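Local coordinates for CAMK/CAMK2 protein kinase (Salpingoeca rosetta, PDB 5IG1) that probably transfers phosphate from ATP to serine and threonine residues of proteins, as the kinase domain of a calcium/calmodulin-dependent protein kinase II, at residues G101-E106 with L147-K152; Q74-V79 with N155-I160; V213-F218 with L291-K296. All blocks are in the same frame, centred on the assembly; numbering follows the deposited sequence.

Contact 1: G101-E106 with L147-K152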
loop_
_atom_site.group_PDB
_atom_site.type_symbol
_atom_site.label_atom_id
_atom_site.label_comp_id
_atom_site.label_asym_id
_atom_site.label_seq_id
_atom_site.Cartn_x
_atom_site.Cartn_y
_atom_site.Cartn_z
ATOM N N GLY A 101 12.211 3.228 2.706
ATOM C CA GLY A 101 11.385 4.191 2.030
ATOM C C GLY A 101 10.341 3.541 1.145
ATOM O O GLY A 101 10.084 2.333 1.191
ATOM N N GLU A 102 9.720 4.389 0.326
ATOM C CA GLU A 102 8.717 3.932 -0.622
ATOM C C GLU A 102 9.368 3.147 -1.756
ATOM O O GLU A 102 10.419 3.530 -2.275
ATOM C CB GLU A 102 7.945 5.122 -1.191
ATOM C CG GLU A 102 7.165 5.918 -0.160
ATOM C CD GLU A 102 6.315 7.003 -0.788
ATOM O OE1 GLU A 102 6.360 7.157 -2.027
ATOM O OE2 GLU A 102 5.597 7.701 -0.046
ATOM N N LEU A 103 8.714 2.048 -2.147
ATOM C CA LEU A 103 9.220 1.183 -3.213
ATOM C C LEU A 103 9.453 1.957 -4.507
ATOM O O LEU A 103 10.466 1.752 -5.193
ATOM C CB LEU A 103 8.234 0.038 -3.446
ATOM C CG LEU A 103 8.470 -0.877 -4.648
ATOM C CD1 LEU A 103 9.771 -1.626 -4.468
ATOM C CD2 LEU A 103 7.295 -1.843 -4.854
ATOM N N PHE A 104 8.528 2.851 -4.860
ATOM C CA PHE A 104 8.650 3.554 -6.132
ATOM C C PHE A 104 9.774 4.575 -6.092
ATOM O O PHE A 104 10.383 4.862 -7.127
ATOM C CB PHE A 104 7.325 4.226 -6.504
ATOM C CG PHE A 104 6.268 3.267 -7.001
ATOM C CD1 PHE A 104 6.261 1.939 -6.611
ATOM C CD2 PHE A 104 5.290 3.696 -7.877
ATOM C CE1 PHE A 104 5.296 1.068 -7.070
ATOM C CE2 PHE A 104 4.321 2.825 -8.337
ATOM C CZ PHE A 104 4.330 1.510 -7.938
ATOM N N ASP A 105 10.073 5.124 -4.912
ATOM C CA ASP A 105 11.215 6.018 -4.789
ATOM C C ASP A 105 12.539 5.272 -4.907
ATOM O O ASP A 105 13.568 5.895 -5.185
ATOM C CB ASP A 105 11.162 6.773 -3.459
ATOM C CG ASP A 105 10.007 7.756 -3.384
ATOM O OD1 ASP A 105 9.522 8.197 -4.446
ATOM O OD2 ASP A 105 9.591 8.097 -2.255
ATOM N N GLU A 106 12.540 3.954 -4.701
ATOM C CA GLU A 106 13.773 3.182 -4.763
ATOM C C GLU A 106 13.991 2.557 -6.129
ATOM O O GLU A 106 15.138 2.447 -6.580
ATOM C CB GLU A 106 13.772 2.086 -3.691
ATOM C CG GLU A 106 15.112 1.352 -3.537
ATOM C CD GLU A 106 15.243 0.145 -4.450
ATOM O OE1 GLU A 106 14.237 -0.251 -5.071
ATOM O OE2 GLU A 106 16.354 -0.412 -4.545
ATOM N N LEU A 147 3.569 1.208 0.052
ATOM C CA LEU A 147 4.441 0.097 -0.325
ATOM C C LEU A 147 5.865 0.485 0.048
ATOM O O LEU A 147 6.529 1.218 -0.690
ATOM C CB LEU A 147 4.320 -0.216 -1.811
ATOM C CG LEU A 147 2.889 -0.390 -2.306
ATOM C CD1 LEU A 147 2.877 -0.674 -3.798
ATOM C CD2 LEU A 147 2.218 -1.514 -1.539
ATOM N N LEU A 148 6.335 -0.011 1.189
ATOM C CA LEU A 148 7.631 0.369 1.724
ATOM C C LEU A 148 8.648 -0.753 1.557
ATOM O O LEU A 148 8.312 -1.898 1.248
ATOM C CB LEU A 148 7.525 0.741 3.201
ATOM C CG LEU A 148 6.466 1.775 3.558
ATOM C CD1 LEU A 148 6.555 2.141 5.034
ATOM C CD2 LEU A 148 6.619 3.003 2.682
ATOM N N LEU A 149 9.910 -0.394 1.749
ATOM C CA LEU A 149 11.011 -1.342 1.799
ATOM C C LEU A 149 11.558 -1.378 3.219
ATOM O O LEU A 149 11.746 -0.331 3.844
ATOM C CB LEU A 149 12.113 -0.961 0.805
ATOM C CG LEU A 149 11.773 -1.185 -0.670
ATOM C CD1 LEU A 149 12.826 -0.565 -1.548
ATOM C CD2 LEU A 149 11.635 -2.665 -0.976
ATOM N N ALA A 150 11.801 -2.588 3.728
ATOM C CA ALA A 150 12.222 -2.732 5.119
ATOM C C ALA A 150 13.549 -2.028 5.383
ATOM O O ALA A 150 13.745 -1.432 6.449
ATOM C CB ALA A 150 12.320 -4.211 5.482
ATOM N N SER A 151 14.469 -2.076 4.426
ATOM C CA SER A 151 15.784 -1.483 4.609
ATOM C C SER A 151 16.283 -0.953 3.274
ATOM O O SER A 151 15.786 -1.328 2.208
ATOM C CB SER A 151 16.764 -2.504 5.184
ATOM O OG SER A 151 16.758 -3.697 4.415
ATOM N N LYS A 152 17.293 -0.088 3.343
ATOM C CA LYS A 152 17.964 0.394 2.144
ATOM C C LYS A 152 18.831 -0.673 1.496
ATOM O O LYS A 152 19.569 -0.362 0.557
ATOM C CB LYS A 152 18.816 1.623 2.468
ATOM C CG LYS A 152 18.061 2.730 3.186
ATOM C CD LYS A 152 18.942 3.955 3.423
ATOM C CE LYS A 152 18.288 4.926 4.406
ATOM N NZ LYS A 152 18.278 4.392 5.799
#
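The carbonyl oxygen of Gly101 is gripped twice by the strand 147-149: Leu149 N gives Gly101 O a hydrogen bond of 2.8 Å that runs nearly along the C=O axis, and Leu148 CA brings a C-H to the same atom. Leu147 O is shared in a similar way. Leu147 O accepts a nearly straight bond from Leu103 N (2.8 Å, N-H...O angle 169°) and also lies near Glu102 CA. Between these two bonds Glu102 and Leu148 form an antiparallel non-hydrogen-bonded pair. Gly101 has a positive phi, which glycine adopts easily.

Beyond the strand the chain turns into the helix that kinase nomenclature calls αD, and leucines fill the angle between helix and sheet. Leu149 CD1 lies 3.5 Å from Glu106 CB, the two side chains crossing at about a right angle. Glu106 CG, anti to the backbone N (chi1 -171°), also lies near Leu149 CD1, and the bend at chi2 (-89°) keeps CD close to the same methyl, while OE1 is held by Arg110. The other methyl, Leu149 CD2, meets Leu103 CD1 at 4.1 Å. Leu147 CD1 approaches the Phe104 ring obliquely, 4.4 Å from Phe104 CE1, and Phe104 continues onto helices 198-213 and 288-302. Leu148 CD2 touches Glu102 CG at 4.1 Å, while the carboxylate of Glu102 reaches Arg301 in a salt bridge through OE1.

Backbone bonds thus tie the start of αD to the strand that follows the catalytic loop, while the two glutamates lend methylenes to the leucines and keep their carboxylates for arginines.

Contact 2: Q74-V79 with N155-I160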
loop_
_atom_site.group_PDB
_atom_site.type_symbol
_atom_site.label_atom_id
_atom_site.label_comp_id
_atom_site.label_asym_id
_atom_site.label_seq_id
_atom_site.Cartn_x
_atom_site.Cartn_y
_atom_site.Cartn_z
ATOM N N GLN A 74 -0.136 -10.287 11.473
ATOM C CA GLN A 74 1.266 -10.656 11.680
ATOM C C GLN A 74 1.758 -11.358 10.416
ATOM O O GLN A 74 1.517 -12.554 10.228
ATOM C CB GLN A 74 1.445 -11.536 12.910
ATOM C CG GLN A 74 2.903 -11.888 13.199
ATOM C CD GLN A 74 3.074 -12.696 14.478
ATOM O OE1 GLN A 74 2.111 -12.940 15.204
ATOM N NE2 GLN A 74 4.304 -13.112 14.757
ATOM N N HIS A 75 2.449 -10.611 9.557
ATOM C CA HIS A 75 2.938 -11.134 8.291
ATOM C C HIS A 75 4.262 -10.465 7.958
ATOM O O HIS A 75 4.509 -9.319 8.344
ATOM C CB HIS A 75 1.928 -10.906 7.164
ATOM C CG HIS A 75 2.232 -11.666 5.913
ATOM N ND1 HIS A 75 2.987 -11.140 4.886
ATOM C CD2 HIS A 75 1.875 -12.910 5.520
ATOM C CE1 HIS A 75 3.087 -12.032 3.917
ATOM N NE2 HIS A 75 2.420 -13.115 4.276
ATOM N N GLU A 76 5.110 -11.197 7.234
ATOM C CA GLU A 76 6.435 -10.685 6.899
ATOM C C GLU A 76 6.351 -9.422 6.045
ATOM O O GLU A 76 7.164 -8.503 6.202
ATOM C CB GLU A 76 7.240 -11.775 6.188
ATOM C CG GLU A 76 8.532 -11.301 5.532
ATOM C CD GLU A 76 9.542 -10.770 6.530
ATOM O OE1 GLU A 76 9.968 -9.603 6.388
ATOM O OE2 GLU A 76 9.907 -11.520 7.461
ATOM N N HIS A 77 5.370 -9.347 5.147
ATOM C CA HIS A 77 5.262 -8.233 4.215
ATOM C C HIS A 77 4.192 -7.232 4.622
ATOM O O HIS A 77 3.666 -6.498 3.774
ATOM C CB HIS A 77 5.022 -8.767 2.807
ATOM C CG HIS A 77 6.111 -9.680 2.348
ATOM N ND1 HIS A 77 7.407 -9.250 2.166
ATOM C CD2 HIS A 77 6.116 -11.010 2.100
ATOM C CE1 HIS A 77 8.156 -10.269 1.790
ATOM N NE2 HIS A 77 7.397 -11.348 1.743
ATOM N N ILE A 78 3.864 -7.196 5.908
ATOM C CA ILE A 78 3.022 -6.170 6.505
ATOM C C ILE A 78 3.821 -5.559 7.642
ATOM O O ILE A 78 4.282 -6.284 8.533
ATOM C CB ILE A 78 1.699 -6.746 7.027
ATOM C CG1 ILE A 78 0.889 -7.359 5.890
ATOM C CG2 ILE A 78 0.897 -5.670 7.731
ATOM C CD1 ILE A 78 -0.340 -8.058 6.379
ATOM N N VAL A 79 3.994 -4.237 7.609
ATOM C CA VAL A 79 4.672 -3.520 8.684
ATOM C C VAL A 79 3.974 -3.814 10.004
ATOM O O VAL A 79 2.843 -3.376 10.230
ATOM C CB VAL A 79 4.712 -2.008 8.419
ATOM C CG1 VAL A 79 5.272 -1.292 9.636
ATOM C CG2 VAL A 79 5.549 -1.705 7.186
ATOM N N ASN A 155 17.380 -6.373 -2.256
ATOM C CA ASN A 155 16.602 -7.554 -1.890
ATOM C C ASN A 155 15.934 -7.406 -0.524
ATOM O O ASN A 155 15.589 -8.406 0.111
ATOM C CB ASN A 155 17.461 -8.828 -1.922
ATOM C CG ASN A 155 18.151 -9.042 -3.262
ATOM O OD1 ASN A 155 17.653 -8.626 -4.312
ATOM N ND2 ASN A 155 19.307 -9.699 -3.228
ATOM N N ALA A 156 15.753 -6.175 -0.051
ATOM C CA ALA A 156 14.942 -5.944 1.130
ATOM C C ALA A 156 13.480 -6.262 0.821
ATOM O O ALA A 156 13.024 -6.089 -0.313
ATOM C CB ALA A 156 15.065 -4.499 1.601
ATOM N N PRO A 157 12.726 -6.736 1.809
ATOM C CA PRO A 157 11.337 -7.117 1.544
ATOM C C PRO A 157 10.427 -5.908 1.409
ATOM O O PRO A 157 10.589 -4.893 2.091
ATOM C CB PRO A 157 10.967 -7.959 2.771
ATOM C CG PRO A 157 11.832 -7.415 3.850
ATOM C CD PRO A 157 13.128 -7.044 3.192
ATOM N N VAL A 158 9.461 -6.028 0.506
ATOM C CA VAL A 158 8.391 -5.047 0.401
ATOM C C VAL A 158 7.379 -5.316 1.504
ATOM O O VAL A 158 6.982 -6.464 1.735
ATOM C CB VAL A 158 7.730 -5.105 -0.984
ATOM C CG1 VAL A 158 6.552 -4.149 -1.049
ATOM C CG2 VAL A 158 8.748 -4.784 -2.065
ATOM N N LYS A 159 6.967 -4.258 2.193
ATOM C CA LYS A 159 5.989 -4.340 3.266
ATOM C C LYS A 159 4.900 -3.313 3.015
ATOM O O LYS A 159 5.202 -2.146 2.750
ATOM C CB LYS A 159 6.643 -4.089 4.624
ATOM C CG LYS A 159 7.583 -5.194 5.081
ATOM C CD LYS A 159 8.332 -4.766 6.325
ATOM C CE LYS A 159 9.241 -5.866 6.826
ATOM N NZ LYS A 159 8.514 -6.827 7.695
ATOM N N ILE A 160 3.634 -3.741 3.086
ATOM C CA ILE A 160 2.521 -2.810 2.956
ATOM C C ILE A 160 2.209 -2.243 4.332
ATOM O O ILE A 160 2.562 -2.826 5.362
ATOM C CB ILE A 160 1.281 -3.463 2.319
ATOM C CG1 ILE A 160 0.645 -4.466 3.272
ATOM C CG2 ILE A 160 1.663 -4.159 1.018
ATOM C CD1 ILE A 160 -0.594 -5.131 2.687
#
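Lys159 and Glu76 carry the charged part of the contact. Lys159 NZ donates a hydrogen bond of 2.6 Å to Glu76 O and, more weakly, meets Glu76 OE1 in a salt bridge of 3.4 Å. The lysine is extended to CE and then turns (chi4 -85°), which places NZ beside that carbonyl; NZ also forms a salt bridge with Glu96. An alanine in place of Lys159 would probably leave the Glu96 and Glu76 carboxylates without their cation and Glu76 O without its donor, and open a gap where the methylenes beyond CB had lain.

Among the other hydrogen bonds, His77 serves twice. His77 ND1 donates to Val158 O at 2.9 Å, in a bent bond (133°) tilted from the ring plane, and His77 O takes Ile160 N at 2.8 Å from above the carbonyl plane. Val79 N then bonds Ile160 O at 3.0 Å, giving a single backbone bridge at Ile78 and Ile160. In kinase terms this is the αC-β4 loop, here a type I turn from His75 to Ile78, joined to β8, the strand leading to the DFG motif. Within the turn, His75 ND1 accepts a bond from His77 N.

The apolar contacts flank these bonds. Pro157 CB sits at the edge of the His77 ring, 3.8 Å from His77 CE1. Ile78 and Ile160 lie side by side, pointing the same way, with their CG1 atoms 3.9 Å apart. The Val79 side chain crosses that of Lys159 at about a right angle, Val79 CG2 3.7 Å from Lys159 CB.

Contact 3: V213-F218 with L291-K296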
loop_
_atom_site.group_PDB
_atom_site.type_symbol
_atom_site.label_atom_id
_atom_site.label_comp_id
_atom_site.label_asym_id
_atom_site.label_seq_id
_atom_site.Cartn_x
_atom_site.Cartn_y
_atom_site.Cartn_z
ATOM N N VAL A 213 5.665 0.221 -16.505
ATOM C CA VAL A 213 5.904 1.293 -17.471
ATOM C C VAL A 213 6.143 2.648 -16.835
ATOM O O VAL A 213 6.614 3.563 -17.538
ATOM C CB VAL A 213 4.754 1.400 -18.508
ATOM C CG1 VAL A 213 4.741 0.186 -19.452
ATOM C CG2 VAL A 213 3.400 1.578 -17.813
ATOM N N GLY A 214 5.816 2.880 -15.564
ATOM C CA GLY A 214 6.154 4.132 -14.935
ATOM C C GLY A 214 5.078 5.189 -14.959
ATOM O O GLY A 214 5.328 6.296 -14.478
ATOM N N TYR A 215 3.897 4.891 -15.493
ATOM C CA TYR A 215 2.787 5.832 -15.518
ATOM C C TYR A 215 1.506 5.061 -15.236
ATOM O O TYR A 215 1.446 3.855 -15.498
ATOM C CB TYR A 215 2.678 6.563 -16.864
ATOM C CG TYR A 215 2.537 5.659 -18.062
ATOM C CD1 TYR A 215 1.287 5.244 -18.497
ATOM C CD2 TYR A 215 3.648 5.250 -18.783
ATOM C CE1 TYR A 215 1.148 4.430 -19.601
ATOM C CE2 TYR A 215 3.515 4.433 -19.892
ATOM C CZ TYR A 215 2.264 4.029 -20.294
ATOM O OH TYR A 215 2.133 3.220 -21.394
ATOM N N PRO A 216 0.490 5.714 -14.676
ATOM C CA PRO A 216 -0.725 4.996 -14.278
ATOM C C PRO A 216 -1.619 4.740 -15.476
ATOM O O PRO A 216 -1.558 5.473 -16.474
ATOM C CB PRO A 216 -1.386 5.960 -13.285
ATOM C CG PRO A 216 -0.942 7.309 -13.753
ATOM C CD PRO A 216 0.438 7.139 -14.302
ATOM N N PRO A 217 -2.463 3.705 -15.422
ATOM C CA PRO A 217 -3.398 3.482 -16.533
ATOM C C PRO A 217 -4.533 4.482 -16.562
ATOM O O PRO A 217 -5.029 4.808 -17.647
ATOM C CB PRO A 217 -3.908 2.058 -16.280
ATOM C CG PRO A 217 -3.825 1.903 -14.801
ATOM C CD PRO A 217 -2.602 2.686 -14.367
ATOM N N PHE A 218 -4.959 4.980 -15.409
ATOM C CA PHE A 218 -6.016 5.981 -15.319
ATOM C C PHE A 218 -5.376 7.253 -14.777
ATOM O O PHE A 218 -5.054 7.343 -13.589
ATOM C CB PHE A 218 -7.160 5.498 -14.431
ATOM C CG PHE A 218 -7.524 4.057 -14.639
ATOM C CD1 PHE A 218 -8.229 3.658 -15.761
ATOM C CD2 PHE A 218 -7.166 3.102 -13.708
ATOM C CE1 PHE A 218 -8.561 2.331 -15.954
ATOM C CE2 PHE A 218 -7.500 1.773 -13.890
ATOM C CZ PHE A 218 -8.200 1.388 -15.013
ATOM N N LEU A 291 11.894 3.434 -15.719
ATOM C CA LEU A 291 12.549 4.169 -14.643
ATOM C C LEU A 291 12.417 5.678 -14.840
ATOM O O LEU A 291 12.126 6.413 -13.890
ATOM C CB LEU A 291 14.019 3.746 -14.550
ATOM C CG LEU A 291 14.355 2.651 -13.528
ATOM C CD1 LEU A 291 13.245 1.619 -13.455
ATOM C CD2 LEU A 291 15.686 1.973 -13.841
ATOM N N GLU A 292 12.634 6.162 -16.066
ATOM C CA GLU A 292 12.522 7.599 -16.316
ATOM C C GLU A 292 11.082 8.074 -16.153
ATOM O O GLU A 292 10.806 9.063 -15.454
ATOM C CB GLU A 292 13.036 7.924 -17.718
ATOM C CG GLU A 292 14.436 7.415 -18.015
ATOM C CD GLU A 292 15.522 8.309 -17.448
ATOM O OE1 GLU A 292 15.191 9.262 -16.706
ATOM O OE2 GLU A 292 16.711 8.064 -17.753
ATOM N N GLU A 293 10.149 7.373 -16.799
ATOM C CA GLU A 293 8.737 7.678 -16.627
ATOM C C GLU A 293 8.335 7.604 -15.165
ATOM O O GLU A 293 7.470 8.365 -14.716
ATOM C CB GLU A 293 7.893 6.713 -17.461
ATOM C CG GLU A 293 6.483 7.191 -17.716
ATOM C CD GLU A 293 6.450 8.574 -18.323
ATOM O OE1 GLU A 293 5.966 9.506 -17.650
ATOM O OE2 GLU A 293 6.922 8.728 -19.469
ATOM N N LEU A 294 8.961 6.701 -14.409
ATOM C CA LEU A 294 8.630 6.555 -13.000
ATOM C C LEU A 294 9.170 7.719 -12.180
ATOM O O LEU A 294 8.544 8.115 -11.193
ATOM C CB LEU A 294 9.161 5.216 -12.484
ATOM C CG LEU A 294 8.602 4.681 -11.165
ATOM C CD1 LEU A 294 7.096 4.728 -11.158
ATOM C CD2 LEU A 294 9.085 3.249 -10.941
ATOM N N LYS A 295 10.321 8.277 -12.565
ATOM C CA LYS A 295 10.779 9.525 -11.958
ATOM C C LYS A 295 9.778 10.645 -12.213
ATOM O O LYS A 295 9.461 11.433 -11.310
ATOM C CB LYS A 295 12.160 9.911 -12.499
ATOM C CG LYS A 295 13.248 8.887 -12.204
ATOM C CD LYS A 295 14.491 9.087 -13.076
ATOM C CE LYS A 295 15.508 7.967 -12.844
ATOM N NZ LYS A 295 16.592 7.922 -13.863
ATOM N N LYS A 296 9.268 10.730 -13.448
ATOM C CA LYS A 296 8.250 11.738 -13.736
ATOM C C LYS A 296 6.995 11.503 -12.902
ATOM O O LYS A 296 6.370 12.457 -12.424
ATOM C CB LYS A 296 7.918 11.745 -15.230
ATOM C CG LYS A 296 9.112 12.032 -16.139
ATOM C CD LYS A 296 8.718 12.877 -17.346
ATOM C CE LYS A 296 7.892 12.094 -18.357
ATOM N NZ LYS A 296 8.705 11.057 -19.057
#
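The loop that leaves helix 198-213, the αF helix at the core of the kinase C-lobe, meets helix 288-302 here through Gly214 and Glu293; the later helix follows the catalytic domain in the position of the CaMKII regulatory segment. Gly214 is the first residue beyond αF to leave helical geometry. Its backbone comes close to the helix, with Gly214 CA 4.0 Å from Leu294 CA. A side chain on Gly214 would run into Glu293 CB and Leu294 N, and its positive phi (94°) also suits a residue lacking CB.

No hydrogen bond crosses the contact. Glu293 supplies methylenes instead: Glu293 CB lies 3.4 Å from Val213 O, and Glu293 CG lies 3.6 Å from Gly214 O. Glu293 CG also touches the edge of the Tyr215 ring, 3.6 Å from Tyr215 CD2. CG is anti to the backbone N of Glu293 (chi1 -161°), which directs it to the loop. The carboxylate stands steeply to the phenol ring, their planes 82° apart, and Glu293 OE2 takes a salt bridge from Lys296 NZ at 3.0 Å, from above the carboxylate plane. Leu294 CD1 rests 3.9 Å from Gly214 CA, an apolar methyl over bare backbone. Val213 CG2 lies over one face of the Tyr215 ring, 3.5 Å above its plane and offset toward the rim.

Tyr215 OH hydrogen-bonds to Glu241, tying the loop to the chain before helix 247-256, while Leu294 also packs on Ile210 of helix 198-213 and on Phe104 and Ile107 of helix 103-107.

How the contacts relate
Contacts 1 and 2 share one small antiparallel sheet and their centres lie 10 Å apart. Strands 147-149 and 158-160 are neighbours in it, joined by Leu148 O and Lys159 N at 2.9 Å, a probable hydrogen bond. Along the chain contact 1 is nested inside the loop that contact 2 closes. Contact 3 comes later, its centre about 16 Å from that of contact 1, and the two meet where Phe104 CD2 packs 3.9 Å from Leu294 CD1. Contacts 2 and 3 do not touch; their nearest atoms are about 12 Å apart. All three lie away from Lys53, the predicted ATP-binding residue, although the shared sheet holds the strands between the catalytic loop and the DFG motif.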